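Local coordinates for protein thiamine-monophosphate kinase (Aquifex aeolicus, PDB 1VQV) that catalyses the ATP-dependent phosphorylation of thiamine monophosphate to thiamine diphosphate, the active form of vitamin B1, and works as a homodimer, at residues N87-E90 / D91-V94; A162-E165 / L166-E170; I227-S231 / E232-L236. All blocks are in the same frame, centred on the assembly; numbering follows the deposited sequence.

Contact 1: residues N87-E90 / D91-V94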
loop_
_atom_site.group_PDB
_atom_site.type_symbol
_atom_site.label_atom_id
_atom_site.label_comp_id
_atom_site.label_asym_id
_atom_site.label_seq_id
_atom_site.Cartn_x
_atom_site.Cartn_y
_atom_site.Cartn_z
ATOM N N ASN B 87 -10.476 -2.923 -2.299
ATOM C CA ASN B 87 -11.096 -4.225 -2.071
ATOM C C ASN B 87 -12.585 -3.901 -2.169
ATOM O O ASN B 87 -13.155 -3.328 -1.245
ATOM C CB ASN B 87 -10.801 -4.740 -0.660
ATOM C CG ASN B 87 -9.398 -5.278 -0.504
ATOM O OD1 ASN B 87 -9.034 -5.755 0.571
ATOM N ND2 ASN B 87 -8.600 -5.214 -1.569
ATOM N N LEU B 88 -13.218 -4.266 -3.276
ATOM C CA LEU B 88 -14.626 -3.947 -3.461
ATOM C C LEU B 88 -15.552 -5.145 -3.626
ATOM O O LEU B 88 -15.209 -6.127 -4.280
ATOM C CB LEU B 88 -14.779 -3.041 -4.685
ATOM C CG LEU B 88 -13.852 -1.826 -4.729
ATOM C CD1 LEU B 88 -13.707 -1.299 -6.158
ATOM C CD2 LEU B 88 -14.394 -0.773 -3.808
ATOM N N PRO B 89 -16.749 -5.082 -3.021
ATOM C CA PRO B 89 -17.717 -6.184 -3.139
ATOM C C PRO B 89 -18.253 -6.128 -4.577
ATOM O O PRO B 89 -18.635 -5.056 -5.057
ATOM C CB PRO B 89 -18.791 -5.813 -2.113
ATOM C CG PRO B 89 -18.050 -4.964 -1.116
ATOM C CD PRO B 89 -17.172 -4.116 -1.989
ATOM N N GLU B 90 -18.291 -7.269 -5.261
ATOM C CA GLU B 90 -18.751 -7.308 -6.653
ATOM C C GLU B 90 -20.130 -6.657 -6.867
ATOM O O GLU B 90 -20.447 -6.208 -7.967
ATOM C CB GLU B 90 -18.756 -8.762 -7.187
ATOM C CG GLU B 90 -19.943 -9.603 -6.717
ATOM C CD GLU B 90 -19.924 -11.047 -7.249
ATOM O OE1 GLU B 90 -19.578 -11.246 -8.440
ATOM O OE2 GLU B 90 -20.279 -11.985 -6.484
ATOM N N ASP B 91 -20.941 -6.587 -5.817
ATOM C CA ASP B 91 -22.273 -5.983 -5.929
ATOM C C ASP B 91 -22.323 -4.517 -5.511
ATOM O O ASP B 91 -23.376 -4.000 -5.147
ATOM C CB ASP B 91 -23.274 -6.763 -5.083
ATOM C CG ASP B 91 -22.827 -6.895 -3.655
ATOM O OD1 ASP B 91 -21.612 -7.145 -3.464
ATOM O OD2 ASP B 91 -23.678 -6.761 -2.736
ATOM N N LEU B 92 -21.180 -3.854 -5.559
ATOM C CA LEU B 92 -21.121 -2.458 -5.197
ATOM C C LEU B 92 -21.560 -1.601 -6.388
ATOM O O LEU B 92 -21.278 -1.942 -7.540
ATOM C CB LEU B 92 -19.694 -2.084 -4.793
ATOM C CG LEU B 92 -19.599 -0.669 -4.225
ATOM C CD1 LEU B 92 -20.370 -0.620 -2.922
ATOM C CD2 LEU B 92 -18.150 -0.266 -4.013
ATOM N N GLU B 93 -22.255 -0.499 -6.107
ATOM C CA GLU B 93 -22.704 0.410 -7.154
ATOM C C GLU B 93 -21.496 1.043 -7.826
ATOM O O GLU B 93 -20.583 1.527 -7.153
ATOM C CB GLU B 93 -23.582 1.527 -6.584
ATOM C CG GLU B 93 -25.023 1.148 -6.337
ATOM C CD GLU B 93 -25.195 0.330 -5.079
ATOM O OE1 GLU B 93 -24.161 -0.034 -4.455
ATOM O OE2 GLU B 93 -26.365 0.051 -4.713
ATOM N N VAL B 94 -21.487 1.054 -9.151
ATOM C CA VAL B 94 -20.368 1.636 -9.871
ATOM C C VAL B 94 -20.220 3.112 -9.522
ATOM O O VAL B 94 -19.116 3.646 -9.495
ATOM C CB VAL B 94 -20.567 1.502 -11.387
ATOM C CG1 VAL B 94 -19.474 2.229 -12.112
ATOM C CG2 VAL B 94 -20.593 0.042 -11.779
#
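Pro89 and Leu92 close a type I beta turn that takes the chain from the end of strand 77-88 towards helix 94-111, within the AIR synthase-related (PurM-like) N-terminal domain. Asp91, the third residue of the turn, has CG between the backbone N and the carbonyl carbon (chi1 54°), which brings one carboxylate oxygen, OD1, beside Pro89 CB, 3.4 Å away. Its charge and that of Glu90 stay apart, OE2 of Glu90 lying 5.9 Å from OD1 of Asp91, both on exposed side chains. Leu92 follows and is buried. Leu92 N donates to Pro89 O at 2.9 Å, a bent bond (139° at the hydrogen) whose donor stands well above the carbonyl plane. Its side chain slants across that of Leu88, Leu92 CD2 3.8 Å from Leu88 CD2, and Val97 of helix 94-111 touches both leucines. Leu3 of the second subunit packs on the same pair, so the turn belongs to the dimer interface; the side chain of Leu88 is also about 6 Å from that of the ATP-binding Tyr101. Glu93 takes the N-cap position, just before helix 94-111 begins at Val94, and its OE2 makes a long, weak ion pair with NH2 of Arg2 of the second subunit.

Contact 2: residues A162-E165 / L166-E170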
loop_
_atom_site.group_PDB
_atom_site.type_symbol
_atom_site.label_atom_id
_atom_site.label_comp_id
_atom_site.label_asym_id
_atom_site.label_seq_id
_atom_site.Cartn_x
_atom_site.Cartn_y
_atom_site.Cartn_z
ATOM N N ALA B 162 -16.380 14.241 18.284
ATOM C CA ALA B 162 -17.771 14.618 18.457
ATOM C C ALA B 162 -18.532 14.288 17.166
ATOM O O ALA B 162 -19.701 13.883 17.205
ATOM C CB ALA B 162 -17.875 16.117 18.796
ATOM N N GLY B 163 -17.850 14.453 16.030
ATOM C CA GLY B 163 -18.437 14.167 14.729
ATOM C C GLY B 163 -18.727 12.691 14.506
ATOM O O GLY B 163 -19.765 12.336 13.941
ATOM N N LEU B 164 -17.815 11.828 14.939
ATOM C CA LEU B 164 -18.003 10.393 14.797
ATOM C C LEU B 164 -19.189 9.953 15.652
ATOM O O LEU B 164 -19.966 9.070 15.271
ATOM C CB LEU B 164 -16.740 9.648 15.234
ATOM C CG LEU B 164 -16.859 8.120 15.326
ATOM C CD1 LEU B 164 -17.380 7.562 14.007
ATOM C CD2 LEU B 164 -15.499 7.520 15.679
ATOM N N GLU B 165 -19.318 10.574 16.819
ATOM C CA GLU B 165 -20.407 10.263 17.731
ATOM C C GLU B 165 -21.726 10.749 17.144
ATOM O O GLU B 165 -22.746 10.075 17.289
ATOM C CB GLU B 165 -20.158 10.902 19.098
ATOM C CG GLU B 165 -19.135 10.164 19.958
ATOM C CD GLU B 165 -18.623 11.024 21.102
ATOM O OE1 GLU B 165 -19.411 11.802 21.663
ATOM O OE2 GLU B 165 -17.438 10.921 21.447
ATOM N N LEU B 166 -21.705 11.912 16.487
ATOM C CA LEU B 166 -22.907 12.458 15.857
ATOM C C LEU B 166 -23.305 11.529 14.694
ATOM O O LEU B 166 -24.488 11.277 14.442
ATOM C CB LEU B 166 -22.656 13.884 15.336
ATOM C CG LEU B 166 -22.444 15.036 16.331
ATOM C CD1 LEU B 166 -22.319 16.369 15.599
ATOM C CD2 LEU B 166 -23.616 15.104 17.282
ATOM N N LEU B 167 -22.314 11.016 13.978
ATOM C CA LEU B 167 -22.611 10.103 12.894
ATOM C C LEU B 167 -23.239 8.855 13.496
ATOM O O LEU B 167 -24.284 8.403 13.038
ATOM C CB LEU B 167 -21.336 9.735 12.143
ATOM C CG LEU B 167 -20.834 10.851 11.244
ATOM C CD1 LEU B 167 -19.492 10.469 10.637
ATOM C CD2 LEU B 167 -21.876 11.124 10.157
ATOM N N LEU B 168 -22.613 8.302 14.532
ATOM C CA LEU B 168 -23.153 7.101 15.148
ATOM C C LEU B 168 -24.595 7.307 15.622
ATOM O O LEU B 168 -25.320 6.348 15.838
ATOM C CB LEU B 168 -22.276 6.639 16.324
ATOM C CG LEU B 168 -20.821 6.214 16.061
ATOM C CD1 LEU B 168 -20.223 5.684 17.359
ATOM C CD2 LEU B 168 -20.743 5.128 14.975
HETATM N N MSE B 169 -25.032 8.542 15.792
HETATM C CA MSE B 169 -26.406 8.731 16.244
HETATM C C MSE B 169 -27.355 8.482 15.086
HETATM O O MSE B 169 -28.562 8.306 15.279
HETATM C CB MSE B 169 -26.621 10.145 16.790
HETATM C CG MSE B 169 -25.578 10.568 17.805
HETATM SE SE MSE B 169 -26.016 12.229 18.678
HETATM C CE MSE B 169 -26.239 13.356 17.102
ATOM N N GLU B 170 -26.802 8.479 13.880
ATOM C CA GLU B 170 -27.589 8.250 12.680
ATOM C C GLU B 170 -28.781 9.185 12.538
ATOM O O GLU B 170 -29.841 8.762 12.102
ATOM C CB GLU B 170 -28.080 6.803 12.629
ATOM C CG GLU B 170 -27.126 5.854 11.938
ATOM C CD GLU B 170 -27.758 4.494 11.675
ATOM O OE1 GLU B 170 -28.933 4.465 11.208
ATOM O OE2 GLU B 170 -27.076 3.461 11.922
#
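Leu164 and Leu168 sit one turn apart at the end of helix 159-168, and their side chains meet only lightly, Leu164 CD1 standing 4.2 Å from Leu168 CG. This is the looser side of the contact, with Leu168 exposed and Leu164 partly so; Leu164 touches His185, and its side chain lies about 8 Å from that of the substrate-binding His50. The tight part is the backbone and the buried flank. Leu166 N, Leu167 N and Leu168 N each donate to the carbonyl four residues back, at 2.9 Å to Ala162 O, Gly163 O and Leu164 O respectively. The bonds straighten along the series, from 146° at Leu166 to 163° at Leu168. The next one, from Met169 N to Glu165 O, is weak at 3.1 Å, and Met169 N also bonds Leu166 O as the helix runs out.

Leu166 has CG anti to its own carbonyl carbon (chi1 -69°), which sets CG beside Ala162 O. The side chain packs against Tyr243 and Tyr247, while Ala162 meets Leu240 and Tyr243 of helix 238-246. Leu167 covers another flank, against Ile182 and Leu186 of helix 176-186. Glu165 reaches out to polar partners: OE1 accepts hydrogen bonds from Tyr254 and Tyr243, and OE2 forms a salt bridge with Arg161, so both oxygens are engaged. Met169, a selenomethionine, lays its side chain against Tyr174 and Tyr247. Glu170 has positive phi, and its N bonds Leu167 O. The whole is the C-terminal turn of an alpha-helix packed between helices 176-186 and 238-246, its i to i+4 ladder giving way to i to i+3 bonds where the chain exits.

Contact 3: residues I227-S231 / E232-L236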
loop_
_atom_site.group_PDB
_atom_site.type_symbol
_atom_site.label_atom_id
_atom_site.label_comp_id
_atom_site.label_asym_id
_atom_site.label_seq_id
_atom_site.Cartn_x
_atom_site.Cartn_y
_atom_site.Cartn_z
ATOM N N ILE B 227 7.028 16.419 29.207
ATOM C CA ILE B 227 6.177 17.512 28.720
ATOM C C ILE B 227 5.118 17.956 29.726
ATOM O O ILE B 227 4.549 17.134 30.454
ATOM C CB ILE B 227 5.472 17.125 27.369
ATOM C CG1 ILE B 227 6.492 17.170 26.228
ATOM C CG2 ILE B 227 4.288 18.048 27.076
ATOM C CD1 ILE B 227 5.895 16.994 24.850
ATOM N N GLU B 228 4.857 19.263 29.755
ATOM C CA GLU B 228 3.867 19.842 30.655
ATOM C C GLU B 228 2.837 20.645 29.861
ATOM O O GLU B 228 3.178 21.652 29.228
ATOM C CB GLU B 228 4.545 20.772 31.660
ATOM C CG GLU B 228 5.790 20.201 32.320
ATOM C CD GLU B 228 6.463 21.209 33.241
ATOM O OE1 GLU B 228 6.305 22.436 33.010
ATOM O OE2 GLU B 228 7.158 20.764 34.182
ATOM N N ILE B 229 1.577 20.216 29.935
ATOM C CA ILE B 229 0.474 20.861 29.216
ATOM C C ILE B 229 -0.557 21.494 30.162
ATOM O O ILE B 229 -0.905 20.925 31.191
ATOM C CB ILE B 229 -0.265 19.823 28.317
ATOM C CG1 ILE B 229 0.686 19.255 27.254
ATOM C CG2 ILE B 229 -1.470 20.456 27.642
ATOM C CD1 ILE B 229 0.071 18.093 26.474
ATOM N N LEU B 230 -1.053 22.672 29.797
ATOM C CA LEU B 230 -2.063 23.380 30.587
ATOM C C LEU B 230 -3.429 23.238 29.914
ATOM O O LEU B 230 -3.679 23.803 28.841
ATOM C CB LEU B 230 -1.688 24.855 30.720
ATOM C CG LEU B 230 -0.380 25.130 31.476
ATOM C CD1 LEU B 230 -0.091 26.626 31.435
ATOM C CD2 LEU B 230 -0.479 24.634 32.925
ATOM N N SER B 231 -4.310 22.475 30.552
ATOM C CA SER B 231 -5.642 22.206 30.017
ATOM C C SER B 231 -6.400 23.426 29.514
ATOM O O SER B 231 -7.153 23.315 28.550
ATOM C CB SER B 231 -6.496 21.503 31.069
ATOM O OG SER B 231 -6.955 22.432 32.032
ATOM N N GLU B 232 -6.210 24.578 30.160
ATOM C CA GLU B 232 -6.912 25.799 29.765
ATOM C C GLU B 232 -6.229 26.607 28.657
ATOM O O GLU B 232 -6.546 27.781 28.425
ATOM C CB GLU B 232 -7.187 26.680 30.997
ATOM C CG GLU B 232 -5.962 27.147 31.813
ATOM C CD GLU B 232 -5.515 28.577 31.469
ATOM O OE1 GLU B 232 -6.399 29.457 31.260
ATOM O OE2 GLU B 232 -4.282 28.819 31.423
ATOM N N LYS B 233 -5.304 25.949 27.965
ATOM C CA LYS B 233 -4.569 26.534 26.852
ATOM C C LYS B 233 -4.998 25.779 25.594
ATOM O O LYS B 233 -4.882 26.280 24.477
ATOM C CB LYS B 233 -3.075 26.361 27.077
ATOM C CG LYS B 233 -2.406 27.560 27.688
ATOM C CD LYS B 233 -0.988 27.200 28.108
ATOM C CE LYS B 233 -0.046 28.410 28.079
ATOM N NZ LYS B 233 1.371 27.965 28.265
ATOM N N LEU B 234 -5.495 24.564 25.809
ATOM C CA LEU B 234 -5.975 23.672 24.761
ATOM C C LEU B 234 -7.005 24.373 23.882
ATOM O O LEU B 234 -8.009 24.891 24.377
ATOM C CB LEU B 234 -6.577 22.418 25.408
ATOM C CG LEU B 234 -5.712 21.152 25.528
ATOM C CD1 LEU B 234 -4.278 21.495 25.840
ATOM C CD2 LEU B 234 -6.289 20.244 26.598
ATOM N N PRO B 235 -6.755 24.406 22.561
ATOM C CA PRO B 235 -7.620 25.037 21.554
ATOM C C PRO B 235 -8.934 24.302 21.365
ATOM O O PRO B 235 -8.983 23.178 20.865
ATOM C CB PRO B 235 -6.756 25.027 20.302
ATOM C CG PRO B 235 -5.950 23.779 20.479
ATOM C CD PRO B 235 -5.563 23.813 21.931
ATOM N N LEU B 236 -10.001 24.970 21.775
ATOM C CA LEU B 236 -11.330 24.417 21.698
ATOM C C LEU B 236 -12.203 25.178 20.736
ATOM O O LEU B 236 -12.320 26.397 20.811
ATOM C CB LEU B 236 -11.963 24.439 23.075
ATOM C CG LEU B 236 -11.709 23.267 24.024
ATOM C CD1 LEU B 236 -10.269 22.804 24.011
ATOM C CD2 LEU B 236 -12.144 23.718 25.395
#
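Leu230 O and Lys233 N close a turn straight after strand 226-229, which lies inside the mixed sheet of the C-terminal half. Lys233 N donates to Leu230 O at 2.8 Å, the donor about 40° out of the carbonyl plane, and a weak second bond from Leu234 N to Ser231 O, 3.4 Å, follows one residue on. These two successive i to i+3 bonds coil the chain back before it heads for helix 238-246.

On one side of the turn Lys233 runs extended beyond CG and slants over Leu230, Lys233 CD lying 3.5 Å from Leu230 CD1, with CE and NZ close to the same methyl. The extended chain takes NZ on to a salt bridge with Glu281. With an alanine in place of Lys233, Glu281 would probably lose this salt-bridge partner and the flank of the exposed Leu230 its aliphatic cover. Ser231 OG makes its hydrogen bond with Asp294, tying the turn to the chain just after strand 291-293.

The other side is apolar and buried. Leu234 fits between the sheet and its helices, touching Ile282 of strand 280-286, Leu212 of helix 212-222, and Ala255 and Leu256 of helix 251-256. Ile229 joins it from the strand, and the two side chains cross at about a right angle, Ile229 CG2 lying 3.5 Å from Leu234 CD1.

How the contacts relate
The three contacts do not touch. Contacts 1 and 3 lie on opposite sides of the chain's centre, their own centres about 45 Å apart; contact 2 is about 25 Å from each, measured between centres. Contacts 1 and 3 each bend the chain after a strand of a different sheet and pair buried aliphatic side chains, whereas contact 2 lies within one helix. Contact 1 is mostly buried, and its acidic Glu90 and Glu93 make long, weak ion pairs with the second subunit. Contacts 2 and 3 are partly buried, touch no other chain of the assembly, and hold their charges within the chain, Glu165 by tyrosines and Arg161, Lys233 by Glu281. Contact 2 packs on helix 238-246; contact 3 leads into it.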